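Local atomic coordinates of alpha-galactosidase 1 (Saccharomyces cerevisiae, PDB entry 3LRK), a protein that hydrolyses terminal, non-reducing alpha-D-galactose residues from alpha-D-galactosides, including galactose oligosaccharides, galactomannans and galactolipids. Residues S22-G27 against I200-R205; T388-I393 against L447-I452; W34-T39 against Q47-T52; G117-A122 against N150-G155; D273-A278 against P458-A463. The protein carries 1 engineered substitution. All blocks are in the same frame, centred on the assembly; numbering follows the deposited sequence.

Contact 1. Residues S22-G27 against I200-R205; sequences SYNGLG and IANSWR
An Asx turn in the N-terminal loop docks here on the entry to strand 203-205 of the TIM barrel. The amides of Asn-24 and Asn-202 meet tip to tip, their planes 30° apart, and exchange two hydrogen bonds. Asn-202 ND2 donates to Asn-24 OD1 over 2.8 Å, fairly straight but from above the carbonyl plane. Asn-24 ND2 donates back to Asn-202 OD1, also over 2.8 Å, and this bond lies on a lone pair. Asn-24 OD1 takes a second donor, Leu-26 N at 3.0 Å, which closes the Asx turn. The CG of Asn-24 sits in the crowded position between backbone N and carbonyl carbon (chi1 64°). Asn-202 has further partners: OD1 accepts from Tyr-183 N, and ND2 donates to Gly-256 O. An alanine at Asn-24 would lose both amide bonds and the Asx turn bond, and would probably loosen the loop from the barrel. Within the loop, Ser-22 OG donates to Leu-26 O at 2.6 Å, on a lone pair in the carbonyl plane. Next to the two amides, Tyr-23 packs its ring flat against the backbone of Ile-200 and Ala-201. Ile-200 O is bonded to Ser-171 OG of helix 160-177. Over the ring centre stand Ile-200 C on one face, 3.4 Å above the plane of Tyr-23, and Asn-24 CB on the opposite face, 3.8 Å from that plane.

Contact 2. Residues T388-I393 against L447-I452; sequences TSTWDI and LSPNAI
This is the edge of the antiparallel sheet in the C-terminal beta-sandwich domain, where strand 442-447 ends and a type II turn begins. Leu-447 forms a hydrogen-bonded antiparallel pair with Trp-391. Leu-447 N donates to Trp-391 O at 2.6 Å, nearly along the C=O axis, and Trp-391 N donates to Leu-447 O at 2.9 Å. The same Leu-447 O also takes a CA-H...O contact from Thr-390 CA at 3.4 Å. The CB of Leu-447 meets Ile-393 CD1 at 4.2 Å, while its side chain also reaches Leu-373 and Ile-376 of helix 373-376. Ser-448 comes next, its OG 3.7 Å from Thr-390 OG1 and close to CG2 of the same threonine. An alanine at Thr-390 would lose both of these branches and would probably leave Ser-448 less well packed. Pro-449 covers two backbone carbonyls: its CG lies 3.4 Å from Thr-388 O and its CD 3.4 Å from Ser-389 O. Ser-389 O is buried and has no polar partner in the model. Asn-450 then takes the positive phi (74°) of the third turn position. The turn closes with Ala-451 N donating to Ser-448 O at 3.2 Å.

Contact 3. Residues W34-T39 against Q47-T52; sequences WDNWNT and QLLLDT
Trp-34 and Thr-52 carry most of this buried contact, and no hydrogen bond crosses it. The indole of Trp-34 has CG anti to the backbone N (chi1 170°), which sends it out toward the helix. Thr-52 meets it tip to tip. Its CG2 methyl stands over the six-membered ring, 3.3 Å from the centroid of Trp-34 and 1° off the ring normal, so this CH-pi contact is almost exactly face-on. Thr-52 OG1 stands on the same side of the plane but beyond the rim of the ring, 3.6 Å from Trp-34 CH2. On the opposite face, Asn-36 N lies 3.8 Å above the indole plane of Trp-34, toward the rim. The ring therefore lies between its own chain and helix 46-58. Such packing joins the first strand of the TIM barrel to the helix on its outer side. Leu-49 approaches in the ring plane, with CD1 4.0 Å from Trp-34 CZ3. At the polar end, Trp-34 NE1 is bonded to Ala-294 O, which helps to hold the rotation of the indole. Asp-35 points away from the helix, and its OD1 accepts a capping bond from Trp-37 N at 2.8 Å. Leu-48 CD2 touches Asn-36 CB at 4.0 Å. The side chain of Asn-36 lies about 4 Å from that of the substrate-binding Asp-72.

Contact 4. Residues G117-A122 against N150-G155; sequences GEYTCA and NCYNKG
A disulfide joins two loops at the C-terminal ends of TIM-barrel strands 109-115 and 145-149, beside the active site. Cys-121 SG and Cys-151 SG are 2.0 Å apart with chi3 at 94°. Each sulfur is anti to its own carbonyl carbon. The side chain of Cys-121 lies about 3 Å from that of Asp-149, the catalytic nucleophile. The two tyrosines form an edge-to-face (T-shaped) pair: Tyr-119 turns its edge to the face of Tyr-152, with planes at 86° and ring centroids 5.9 Å apart. Tyr-119 CB also rests on Tyr-152 CD1 at 3.7 Å. The rim of the Tyr-152 ring meets backbone oxygens, with CE1 3.4 Å from Thr-120 O. Its OH is bonded to Val-19 N of the second subunit, and Tyr-119 packs on Pro-21 of that subunit. Thr-120 OG1 is bonded to the substrate-binding Asp-73. Glu-118 and Lys-154 cross at about a right angle. Their charged ends do not touch, Glu-118 OE2 being 4.7 Å from Lys-154 NZ, but the opposite charges may still attract weakly. Gly-117 lies so close that a side chain would clash with Cys-151 O and Tyr-152 O. Its CA is 3.0 Å from Tyr-152 O. That same oxygen, Tyr-152 O, accepts from Glu-118 N at 2.8 Å, with the donor above the carbonyl plane.

Contact 5. Residues D273-A278 against P458-A463; sequences DDEEKA and PAHGIA
The axes of helix 273-278 and strand 461-463 approach to 6.6 Å and make an angle of 54°. One direct hydrogen bond joins the two segments, from His-460 to Glu-275. These side chains lie side by side and point the same way, with carboxylate and imidazole nearly coplanar. His-460 ND1 donates to Glu-275 OE2 at 2.7 Å, almost straight, in the ring plane and on the anti lone pair. The carboxylate would probably favour a positive charge on the imidazole. Glu-275 OE1 is held by Thr-272 N, and the His-460 ring stacks on Phe-214. His-460 sits in a type II turn, Pro-458 to Gly-461, that leads into a strand of the C-terminal beta sandwich. The contact thus joins this domain to helix 273-285 of the barrel domain. Asp-274 faces the turn, its side chain crossing that of Pro-458 at about a right angle, with OD2 3.5 Å from Pro-458 CB. Water 1 bridges Asp-274 OD2 and Ala-459 O, donating to both over 2.7 Å. Water 2 donates to Asp-274 OD1 and accepts from Ile-462 N at 3.0 Å. Deeper in, the packing is apolar. Ile-462 lays CG2 on the helix backbone, 3.7 Å from Ala-278 CA, and Ile-462 CB lies 4.2 Å from Ala-278 CB.

Contact 3 is the most buried of the five; the others are partly buried. Contacts 1 and 3 both reach the parallel sheet of the barrel, but contact 1 pairs amides while contact 3 is apolar and aromatic. Contact 4 lies in loops near the active site. It is covalent and aromatic, and a second subunit reaches it. Contacts 2 and 5 share the antiparallel sheet, on neighbouring strands 391-395 and 461-469. Contact 2 is an edge pairing of backbone and lies far out, its centre about 31 Å from that of the chain. Contact 5 joins the two domains through bridging waters, a histidine-carboxylate hydrogen bond and methyl packing.

Contact 1. Residues S22-G27 against I200-R205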
# COMPACT_ATOMS: atom_id res chain seq x y z
N SER A 22 -14.16 28.50 6.24
CA SER A 22 -12.75 28.65 6.60
C SER A 22 -12.61 28.44 8.11
O SER A 22 -13.35 29.03 8.88
CB SER A 22 -12.26 30.04 6.21
OG SER A 22 -10.97 30.28 6.76
N TYR A 23 -11.66 27.61 8.54
CA TYR A 23 -11.51 27.33 9.98
C TYR A 23 -11.18 28.58 10.84
O TYR A 23 -11.53 28.64 12.02
CB TYR A 23 -10.50 26.18 10.21
CG TYR A 23 -9.07 26.64 10.46
CD1 TYR A 23 -8.53 26.60 11.75
CD2 TYR A 23 -8.27 27.11 9.42
CE1 TYR A 23 -7.21 27.03 12.00
CE2 TYR A 23 -6.94 27.54 9.65
CZ TYR A 23 -6.43 27.48 10.95
OH TYR A 23 -5.15 27.91 11.19
N ASN A 24 -10.50 29.56 10.25
CA ASN A 24 -10.06 30.76 10.98
C ASN A 24 -10.46 32.08 10.31
O ASN A 24 -10.02 33.15 10.75
CB ASN A 24 -8.53 30.75 11.19
CG ASN A 24 -7.76 30.81 9.89
OD1 ASN A 24 -8.35 30.75 8.81
ND2 ASN A 24 -6.43 30.94 9.98
N GLY A 25 -11.24 31.98 9.23
CA GLY A 25 -11.69 33.16 8.48
C GLY A 25 -10.73 33.65 7.41
O GLY A 25 -11.08 34.53 6.64
N LEU A 26 -9.53 33.08 7.35
CA LEU A 26 -8.54 33.44 6.33
C LEU A 26 -8.54 32.46 5.15
O LEU A 26 -9.26 31.46 5.16
CB LEU A 26 -7.14 33.56 6.95
CG LEU A 26 -6.95 34.64 8.02
CD1 LEU A 26 -5.62 34.47 8.77
CD2 LEU A 26 -7.06 36.06 7.41
N GLY A 27 -7.73 32.76 4.13
CA GLY A 27 -7.64 31.92 2.93
C GLY A 27 -8.95 31.84 2.15
O GLY A 27 -9.26 30.81 1.56
N ILE A 200 -7.99 22.61 10.24
CA ILE A 200 -6.91 23.13 11.07
C ILE A 200 -5.93 24.07 10.35
O ILE A 200 -5.03 24.61 10.99
CB ILE A 200 -6.08 21.97 11.70
CG1 ILE A 200 -5.43 21.11 10.61
CG2 ILE A 200 -6.95 21.11 12.65
CD1 ILE A 200 -4.32 20.13 11.15
N ALA A 201 -6.07 24.24 9.03
CA ALA A 201 -5.11 25.01 8.23
C ALA A 201 -5.75 25.69 7.02
O ALA A 201 -6.84 25.31 6.59
CB ALA A 201 -3.95 24.12 7.77
N ASN A 202 -5.05 26.68 6.45
CA ASN A 202 -5.51 27.42 5.28
C ASN A 202 -5.00 26.90 3.94
O ASN A 202 -5.61 27.14 2.89
CB ASN A 202 -5.14 28.90 5.45
CG ASN A 202 -5.89 29.56 6.59
OD1 ASN A 202 -5.29 30.11 7.52
ND2 ASN A 202 -7.23 29.49 6.53
N SER A 203 -3.86 26.21 3.96
CA SER A 203 -3.33 25.55 2.76
C SER A 203 -2.39 24.41 3.20
O SER A 203 -1.94 24.38 4.36
CB SER A 203 -2.60 26.55 1.83
OG SER A 203 -1.37 27.01 2.37
N TRP A 204 -2.16 23.47 2.30
CA TRP A 204 -1.27 22.33 2.55
C TRP A 204 -0.51 21.96 1.29
O TRP A 204 -1.10 21.74 0.23
CB TRP A 204 -2.04 21.11 3.08
CG TRP A 204 -3.30 20.86 2.35
CD1 TRP A 204 -3.46 20.08 1.24
CD2 TRP A 204 -4.60 21.41 2.64
NE1 TRP A 204 -4.78 20.10 0.83
CE2 TRP A 204 -5.50 20.91 1.67
CE3 TRP A 204 -5.09 22.27 3.64
CZ2 TRP A 204 -6.86 21.25 1.66
CZ3 TRP A 204 -6.46 22.62 3.61
CH2 TRP A 204 -7.32 22.10 2.63
N ARG A 205 0.82 21.89 1.41
CA ARG A 205 1.62 21.31 0.35
C ARG A 205 1.11 19.89 0.13
O ARG A 205 0.80 19.20 1.09
CB ARG A 205 3.09 21.32 0.74
CG ARG A 205 3.72 22.74 0.67
CD ARG A 205 4.17 23.09 -0.77
NE ARG A 205 5.05 22.02 -1.24
CZ ARG A 205 6.33 21.90 -0.94
NH1 ARG A 205 6.96 22.84 -0.22
NH2 ARG A 205 7.00 20.85 -1.38

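Contact 2. Residues T388-I393 against L447-I452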
# COMPACT_ATOMS: atom_id res chain seq x y z
N THR A 388 -26.61 23.70 -25.05
CA THR A 388 -27.50 24.21 -26.09
C THR A 388 -27.18 25.67 -26.45
O THR A 388 -27.66 26.19 -27.46
CB THR A 388 -28.97 24.04 -25.63
OG1 THR A 388 -29.35 22.67 -25.77
CG2 THR A 388 -29.94 24.91 -26.42
N SER A 389 -26.35 26.31 -25.63
CA SER A 389 -25.99 27.72 -25.81
C SER A 389 -24.69 27.92 -26.56
O SER A 389 -23.88 27.00 -26.69
CB SER A 389 -25.88 28.43 -24.45
OG SER A 389 -27.12 28.40 -23.77
N THR A 390 -24.49 29.15 -27.04
CA THR A 390 -23.25 29.55 -27.70
C THR A 390 -22.38 30.31 -26.70
O THR A 390 -22.88 31.14 -25.93
CB THR A 390 -23.54 30.37 -28.99
OG1 THR A 390 -24.22 29.53 -29.93
CG2 THR A 390 -22.26 30.89 -29.63
N TRP A 391 -21.08 30.01 -26.70
CA TRP A 391 -20.14 30.59 -25.74
C TRP A 391 -19.04 31.36 -26.45
O TRP A 391 -18.45 30.85 -27.40
CB TRP A 391 -19.52 29.51 -24.86
CG TRP A 391 -20.52 28.84 -23.96
CD1 TRP A 391 -21.44 27.90 -24.33
CD2 TRP A 391 -20.72 29.08 -22.56
NE1 TRP A 391 -22.20 27.53 -23.24
CE2 TRP A 391 -21.78 28.24 -22.15
CE3 TRP A 391 -20.11 29.92 -21.62
CZ2 TRP A 391 -22.24 28.22 -20.82
CZ3 TRP A 391 -20.57 29.90 -20.31
CH2 TRP A 391 -21.62 29.05 -19.92
N ASP A 392 -18.78 32.58 -25.98
CA ASP A 392 -17.67 33.38 -26.48
C ASP A 392 -16.37 32.91 -25.85
O ASP A 392 -16.29 32.71 -24.64
CB ASP A 392 -17.89 34.86 -26.18
CG ASP A 392 -18.96 35.49 -27.07
OD1 ASP A 392 -19.28 34.90 -28.13
OD2 ASP A 392 -19.48 36.57 -26.71
N ILE A 393 -15.36 32.71 -26.69
CA ILE A 393 -14.04 32.27 -26.25
C ILE A 393 -13.16 33.49 -26.03
O ILE A 393 -13.01 34.33 -26.92
CB ILE A 393 -13.37 31.34 -27.29
CG1 ILE A 393 -14.30 30.18 -27.66
CG2 ILE A 393 -12.01 30.82 -26.77
CD1 ILE A 393 -13.86 29.40 -28.89
N LEU A 447 -18.01 29.39 -29.54
CA LEU A 447 -18.22 27.96 -29.67
C LEU A 447 -19.71 27.66 -29.59
O LEU A 447 -20.35 27.93 -28.57
CB LEU A 447 -17.46 27.18 -28.59
CG LEU A 447 -16.78 25.85 -28.93
CD1 LEU A 447 -16.36 25.14 -27.65
CD2 LEU A 447 -17.63 24.92 -29.78
N SER A 448 -20.25 27.09 -30.67
CA SER A 448 -21.66 26.74 -30.77
C SER A 448 -21.85 25.25 -30.50
O SER A 448 -20.90 24.47 -30.61
CB SER A 448 -22.20 27.08 -32.17
OG SER A 448 -21.90 28.41 -32.53
N PRO A 449 -23.08 24.83 -30.15
CA PRO A 449 -23.35 23.39 -30.07
C PRO A 449 -22.95 22.68 -31.37
O PRO A 449 -23.02 23.27 -32.45
CB PRO A 449 -24.86 23.33 -29.89
CG PRO A 449 -25.21 24.60 -29.22
CD PRO A 449 -24.28 25.62 -29.81
N ASN A 450 -22.50 21.43 -31.23
CA ASN A 450 -22.11 20.57 -32.36
C ASN A 450 -20.77 20.93 -33.02
O ASN A 450 -20.18 20.10 -33.72
CB ASN A 450 -23.24 20.47 -33.42
CG ASN A 450 -24.63 20.41 -32.81
OD1 ASN A 450 -24.90 19.60 -31.92
ND2 ASN A 450 -25.52 21.28 -33.28
N ALA A 451 -20.30 22.16 -32.80
CA ALA A 451 -19.03 22.64 -33.36
C ALA A 451 -17.83 22.22 -32.49
O ALA A 451 -18.00 21.85 -31.33
CB ALA A 451 -19.07 24.14 -33.53
N ILE A 452 -16.63 22.27 -33.07
CA ILE A 452 -15.43 21.99 -32.28
C ILE A 452 -14.52 23.22 -32.15
O ILE A 452 -14.40 24.02 -33.08
CB ILE A 452 -14.64 20.71 -32.76
CG1 ILE A 452 -13.60 21.04 -33.84
CG2 ILE A 452 -15.60 19.59 -33.21
CD1 ILE A 452 -12.47 20.04 -33.93

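Contact 3. Residues W34-T39 against Q47-T52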
# COMPACT_ATOMS: atom_id res chain seq x y z
N TRP A 34 5.63 35.94 -1.93
CA TRP A 34 6.99 35.61 -2.33
C TRP A 34 7.71 34.95 -1.16
O TRP A 34 7.48 35.28 0.00
CB TRP A 34 7.71 36.89 -2.77
CG TRP A 34 9.21 36.76 -3.00
CD1 TRP A 34 9.83 36.40 -4.16
CD2 TRP A 34 10.25 37.02 -2.05
NE1 TRP A 34 11.20 36.40 -3.99
CE2 TRP A 34 11.49 36.78 -2.71
CE3 TRP A 34 10.27 37.43 -0.71
CZ2 TRP A 34 12.72 36.93 -2.07
CZ3 TRP A 34 11.51 37.58 -0.07
CH2 TRP A 34 12.71 37.33 -0.76
N ASP A 35 8.60 34.01 -1.49
CA ASP A 35 9.42 33.31 -0.51
C ASP A 35 10.87 33.36 -1.02
O ASP A 35 11.13 33.17 -2.21
CB ASP A 35 8.91 31.86 -0.36
CG ASP A 35 9.66 31.05 0.69
OD1 ASP A 35 10.91 30.97 0.64
OD2 ASP A 35 8.98 30.43 1.57
N ASN A 36 11.81 33.62 -0.11
CA ASN A 36 13.22 33.83 -0.46
C ASN A 36 14.03 32.58 -0.79
O ASN A 36 15.17 32.68 -1.26
CB ASN A 36 13.92 34.57 0.67
CG ASN A 36 14.05 33.72 1.93
OD1 ASN A 36 15.00 32.94 2.09
ND2 ASN A 36 13.10 33.87 2.82
N TRP A 37 13.46 31.40 -0.54
CA TRP A 37 14.24 30.17 -0.58
C TRP A 37 14.89 29.86 -1.94
O TRP A 37 16.12 29.74 -2.02
CB TRP A 37 13.45 28.94 -0.08
CG TRP A 37 14.37 27.77 0.03
CD1 TRP A 37 14.47 26.72 -0.84
CD2 TRP A 37 15.37 27.57 1.03
NE1 TRP A 37 15.46 25.86 -0.42
CE2 TRP A 37 16.03 26.36 0.72
CE3 TRP A 37 15.77 28.29 2.17
CZ2 TRP A 37 17.07 25.85 1.51
CZ3 TRP A 37 16.80 27.78 2.96
CH2 TRP A 37 17.44 26.58 2.62
N ASN A 38 14.07 29.72 -2.99
CA ASN A 38 14.58 29.29 -4.31
C ASN A 38 15.85 30.01 -4.74
O ASN A 38 16.72 29.41 -5.36
CB ASN A 38 13.52 29.41 -5.41
CG ASN A 38 12.44 28.34 -5.32
OD1 ASN A 38 12.60 27.32 -4.63
ND2 ASN A 38 11.33 28.56 -6.02
N THR A 39 15.97 31.28 -4.37
CA THR A 39 17.02 32.13 -4.91
C THR A 39 18.05 32.62 -3.88
O THR A 39 19.14 33.07 -4.27
CB THR A 39 16.43 33.32 -5.75
OG1 THR A 39 15.59 34.15 -4.93
CG2 THR A 39 15.61 32.79 -6.93
N GLN A 47 17.71 43.23 5.52
CA GLN A 47 17.97 44.01 4.31
C GLN A 47 17.46 43.33 3.04
O GLN A 47 16.81 43.98 2.22
CB GLN A 47 19.47 44.33 4.17
CG GLN A 47 19.74 45.55 3.30
CD GLN A 47 19.15 46.81 3.91
OE1 GLN A 47 19.33 47.09 5.09
NE2 GLN A 47 18.43 47.59 3.09
N LEU A 48 17.75 42.03 2.89
CA LEU A 48 17.22 41.24 1.77
C LEU A 48 15.71 41.35 1.69
O LEU A 48 15.14 41.59 0.63
CB LEU A 48 17.59 39.74 1.90
CG LEU A 48 16.65 38.75 1.16
CD1 LEU A 48 16.88 38.73 -0.35
CD2 LEU A 48 16.67 37.33 1.73
N LEU A 49 15.08 41.14 2.84
CA LEU A 49 13.64 41.06 2.91
C LEU A 49 13.00 42.39 2.52
O LEU A 49 12.04 42.43 1.75
CB LEU A 49 13.23 40.67 4.33
CG LEU A 49 12.43 39.39 4.56
CD1 LEU A 49 12.83 38.25 3.63
CD2 LEU A 49 12.58 39.00 6.01
N LEU A 50 13.55 43.49 3.04
CA LEU A 50 12.99 44.82 2.78
C LEU A 50 13.29 45.34 1.37
O LEU A 50 12.44 45.97 0.76
CB LEU A 50 13.43 45.81 3.86
CG LEU A 50 13.05 45.43 5.30
CD1 LEU A 50 13.43 46.51 6.29
CD2 LEU A 50 11.57 45.05 5.45
N ASP A 51 14.50 45.07 0.86
CA ASP A 51 14.85 45.36 -0.55
C ASP A 51 13.94 44.64 -1.53
O ASP A 51 13.47 45.23 -2.50
CB ASP A 51 16.30 44.96 -0.86
CG ASP A 51 17.32 45.91 -0.25
OD1 ASP A 51 16.93 46.94 0.36
OD2 ASP A 51 18.53 45.60 -0.37
N THR A 52 13.69 43.35 -1.27
CA THR A 52 12.77 42.56 -2.09
C THR A 52 11.35 43.12 -2.02
O THR A 52 10.70 43.29 -3.05
CB THR A 52 12.75 41.08 -1.66
OG1 THR A 52 13.96 40.45 -2.07
CG2 THR A 52 11.57 40.34 -2.30

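Contact 4. Residues G117-A122 against N150-G155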
# COMPACT_ATOMS: atom_id res chain seq x y z
N GLY A 117 8.98 19.53 13.69
CA GLY A 117 10.00 18.54 14.00
C GLY A 117 10.97 19.10 15.00
O GLY A 117 10.83 20.24 15.45
N GLU A 118 11.96 18.28 15.35
CA GLU A 118 13.00 18.66 16.28
C GLU A 118 13.83 19.80 15.70
O GLU A 118 14.25 20.71 16.42
CB GLU A 118 13.88 17.44 16.56
CG GLU A 118 14.90 17.66 17.65
CD GLU A 118 15.77 16.46 17.92
OE1 GLU A 118 16.70 16.61 18.74
OE2 GLU A 118 15.53 15.38 17.33
N TYR A 119 14.07 19.73 14.39
CA TYR A 119 14.84 20.72 13.64
C TYR A 119 14.09 21.09 12.38
O TYR A 119 13.21 20.35 11.93
CB TYR A 119 16.20 20.16 13.21
CG TYR A 119 17.01 19.60 14.34
CD1 TYR A 119 17.10 18.21 14.54
CD2 TYR A 119 17.69 20.44 15.23
CE1 TYR A 119 17.86 17.69 15.58
CE2 TYR A 119 18.44 19.93 16.27
CZ TYR A 119 18.52 18.55 16.45
OH TYR A 119 19.26 18.06 17.48
N THR A 120 14.47 22.22 11.80
CA THR A 120 13.99 22.61 10.48
C THR A 120 14.76 21.79 9.45
O THR A 120 15.71 21.08 9.78
CB THR A 120 14.19 24.11 10.23
OG1 THR A 120 15.59 24.42 10.22
CG2 THR A 120 13.50 24.93 11.33
N CYS A 121 14.36 21.91 8.19
CA CYS A 121 15.03 21.17 7.13
C CYS A 121 16.52 21.51 6.98
O CYS A 121 17.33 20.64 6.64
CB CYS A 121 14.28 21.33 5.82
SG CYS A 121 12.61 20.63 5.86
N ALA A 122 16.89 22.76 7.27
CA ALA A 122 18.30 23.17 7.25
C ALA A 122 19.00 22.99 8.60
O ALA A 122 20.16 23.40 8.76
CB ALA A 122 18.43 24.61 6.76
N ASN A 150 8.02 19.73 7.67
CA ASN A 150 7.84 18.33 8.08
C ASN A 150 9.16 17.57 8.21
O ASN A 150 9.19 16.33 8.22
CB ASN A 150 6.92 17.61 7.09
CG ASN A 150 6.45 16.25 7.59
OD1 ASN A 150 6.17 16.06 8.77
ND2 ASN A 150 6.33 15.30 6.67
N CYS A 151 10.26 18.32 8.29
CA CYS A 151 11.57 17.71 8.56
C CYS A 151 11.74 17.32 10.02
O CYS A 151 11.27 18.02 10.91
CB CYS A 151 12.69 18.67 8.14
SG CYS A 151 12.88 18.66 6.35
N TYR A 152 12.44 16.20 10.25
CA TYR A 152 12.80 15.73 11.60
C TYR A 152 11.63 15.56 12.57
O TYR A 152 11.67 16.01 13.72
CB TYR A 152 13.93 16.61 12.18
CG TYR A 152 15.09 16.63 11.21
CD1 TYR A 152 15.38 17.76 10.46
CD2 TYR A 152 15.87 15.48 11.01
CE1 TYR A 152 16.43 17.77 9.53
CE2 TYR A 152 16.92 15.47 10.09
CZ TYR A 152 17.20 16.63 9.37
OH TYR A 152 18.22 16.63 8.44
N ASN A 153 10.58 14.90 12.08
CA ASN A 153 9.33 14.80 12.87
C ASN A 153 9.31 13.69 13.94
O ASN A 153 8.25 13.38 14.49
CB ASN A 153 8.10 14.70 11.94
CG ASN A 153 8.17 13.51 11.01
OD1 ASN A 153 8.65 12.43 11.38
ND2 ASN A 153 7.71 13.70 9.79
N LYS A 154 10.46 13.08 14.21
CA LYS A 154 10.60 12.13 15.33
C LYS A 154 9.61 10.96 15.28
O LYS A 154 9.06 10.58 16.30
CB LYS A 154 10.46 12.87 16.67
CG LYS A 154 11.45 14.03 16.87
CD LYS A 154 11.18 14.77 18.19
CE LYS A 154 12.12 14.34 19.29
NZ LYS A 154 12.03 15.31 20.45
N GLY A 155 9.39 10.41 14.08
CA GLY A 155 8.49 9.27 13.89
C GLY A 155 7.00 9.57 13.96
O GLY A 155 6.18 8.64 13.89

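Contact 5. Residues D273-A278 against P458-A463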
# COMPACT_ATOMS: atom_id res chain seq x y z
N ASP A 273 9.40 30.06 -22.31
CA ASP A 273 8.26 30.94 -22.08
C ASP A 273 6.94 30.14 -22.07
O ASP A 273 6.06 30.40 -21.25
CB ASP A 273 8.19 32.06 -23.12
CG ASP A 273 7.20 33.15 -22.74
OD1 ASP A 273 7.25 33.66 -21.60
OD2 ASP A 273 6.35 33.51 -23.59
N ASP A 274 6.82 29.18 -22.97
CA ASP A 274 5.65 28.30 -22.98
C ASP A 274 5.52 27.49 -21.69
O ASP A 274 4.42 27.38 -21.15
CB ASP A 274 5.68 27.37 -24.19
CG ASP A 274 5.36 28.09 -25.47
OD1 ASP A 274 4.31 28.76 -25.54
OD2 ASP A 274 6.18 27.99 -26.41
N GLU A 275 6.64 26.95 -21.21
CA GLU A 275 6.67 26.18 -19.97
C GLU A 275 6.24 27.01 -18.77
O GLU A 275 5.49 26.53 -17.92
CB GLU A 275 8.06 25.56 -19.74
CG GLU A 275 8.37 24.36 -20.64
CD GLU A 275 9.78 23.81 -20.49
OE1 GLU A 275 10.70 24.54 -20.07
OE2 GLU A 275 9.98 22.63 -20.82
N GLU A 276 6.71 28.26 -18.70
CA GLU A 276 6.34 29.17 -17.63
C GLU A 276 4.86 29.57 -17.69
O GLU A 276 4.22 29.70 -16.65
CB GLU A 276 7.25 30.40 -17.60
CG GLU A 276 8.67 30.09 -17.10
CD GLU A 276 9.54 31.33 -16.89
OE1 GLU A 276 9.05 32.47 -17.07
OE2 GLU A 276 10.72 31.15 -16.52
N LYS A 277 4.32 29.74 -18.90
CA LYS A 277 2.89 30.08 -19.07
C LYS A 277 1.98 28.92 -18.64
O LYS A 277 0.96 29.13 -17.97
CB LYS A 277 2.57 30.44 -20.53
CG LYS A 277 3.14 31.78 -21.01
CD LYS A 277 2.32 32.34 -22.17
CE LYS A 277 2.48 31.52 -23.44
NZ LYS A 277 1.71 32.10 -24.57
N ALA A 278 2.35 27.71 -19.06
CA ALA A 278 1.65 26.48 -18.68
C ALA A 278 1.64 26.31 -17.16
O ALA A 278 0.60 26.04 -16.56
CB ALA A 278 2.30 25.28 -19.35
N PRO A 458 1.69 25.15 -28.61
CA PRO A 458 3.13 24.92 -28.65
C PRO A 458 3.57 23.77 -27.73
O PRO A 458 2.87 23.44 -26.76
CB PRO A 458 3.73 26.24 -28.16
CG PRO A 458 2.65 27.25 -28.29
CD PRO A 458 1.36 26.51 -28.15
N ALA A 459 4.71 23.17 -28.05
CA ALA A 459 5.33 22.15 -27.20
C ALA A 459 5.48 22.65 -25.76
O ALA A 459 5.95 23.78 -25.55
CB ALA A 459 6.67 21.75 -27.76
N HIS A 460 5.09 21.82 -24.80
CA HIS A 460 5.13 22.18 -23.37
C HIS A 460 4.38 23.49 -23.08
O HIS A 460 4.75 24.24 -22.18
CB HIS A 460 6.59 22.28 -22.87
CG HIS A 460 7.29 20.97 -22.75
ND1 HIS A 460 8.47 20.82 -22.06
CD2 HIS A 460 6.97 19.74 -23.23
CE1 HIS A 460 8.86 19.56 -22.12
NE2 HIS A 460 7.97 18.88 -22.82
N GLY A 461 3.33 23.74 -23.84
CA GLY A 461 2.57 24.98 -23.72
C GLY A 461 1.09 24.77 -23.49
O GLY A 461 0.62 23.64 -23.27
N ILE A 462 0.34 25.87 -23.59
CA ILE A 462 -1.05 25.88 -23.16
C ILE A 462 -1.93 26.82 -24.00
O ILE A 462 -1.49 27.89 -24.41
CB ILE A 462 -1.16 26.21 -21.61
CG1 ILE A 462 -2.53 25.83 -21.05
CG2 ILE A 462 -0.75 27.66 -21.29
CD1 ILE A 462 -2.66 26.00 -19.52
N ALA A 463 -3.16 26.38 -24.26
CA ALA A 463 -4.23 27.29 -24.64
C ALA A 463 -5.12 27.46 -23.41
O ALA A 463 -5.74 26.51 -22.92
CB ALA A 463 -5.03 26.75 -25.82
O HOH W 1 7.29 25.59 -26.95
O HOH W 2 1.70 28.34 -24.52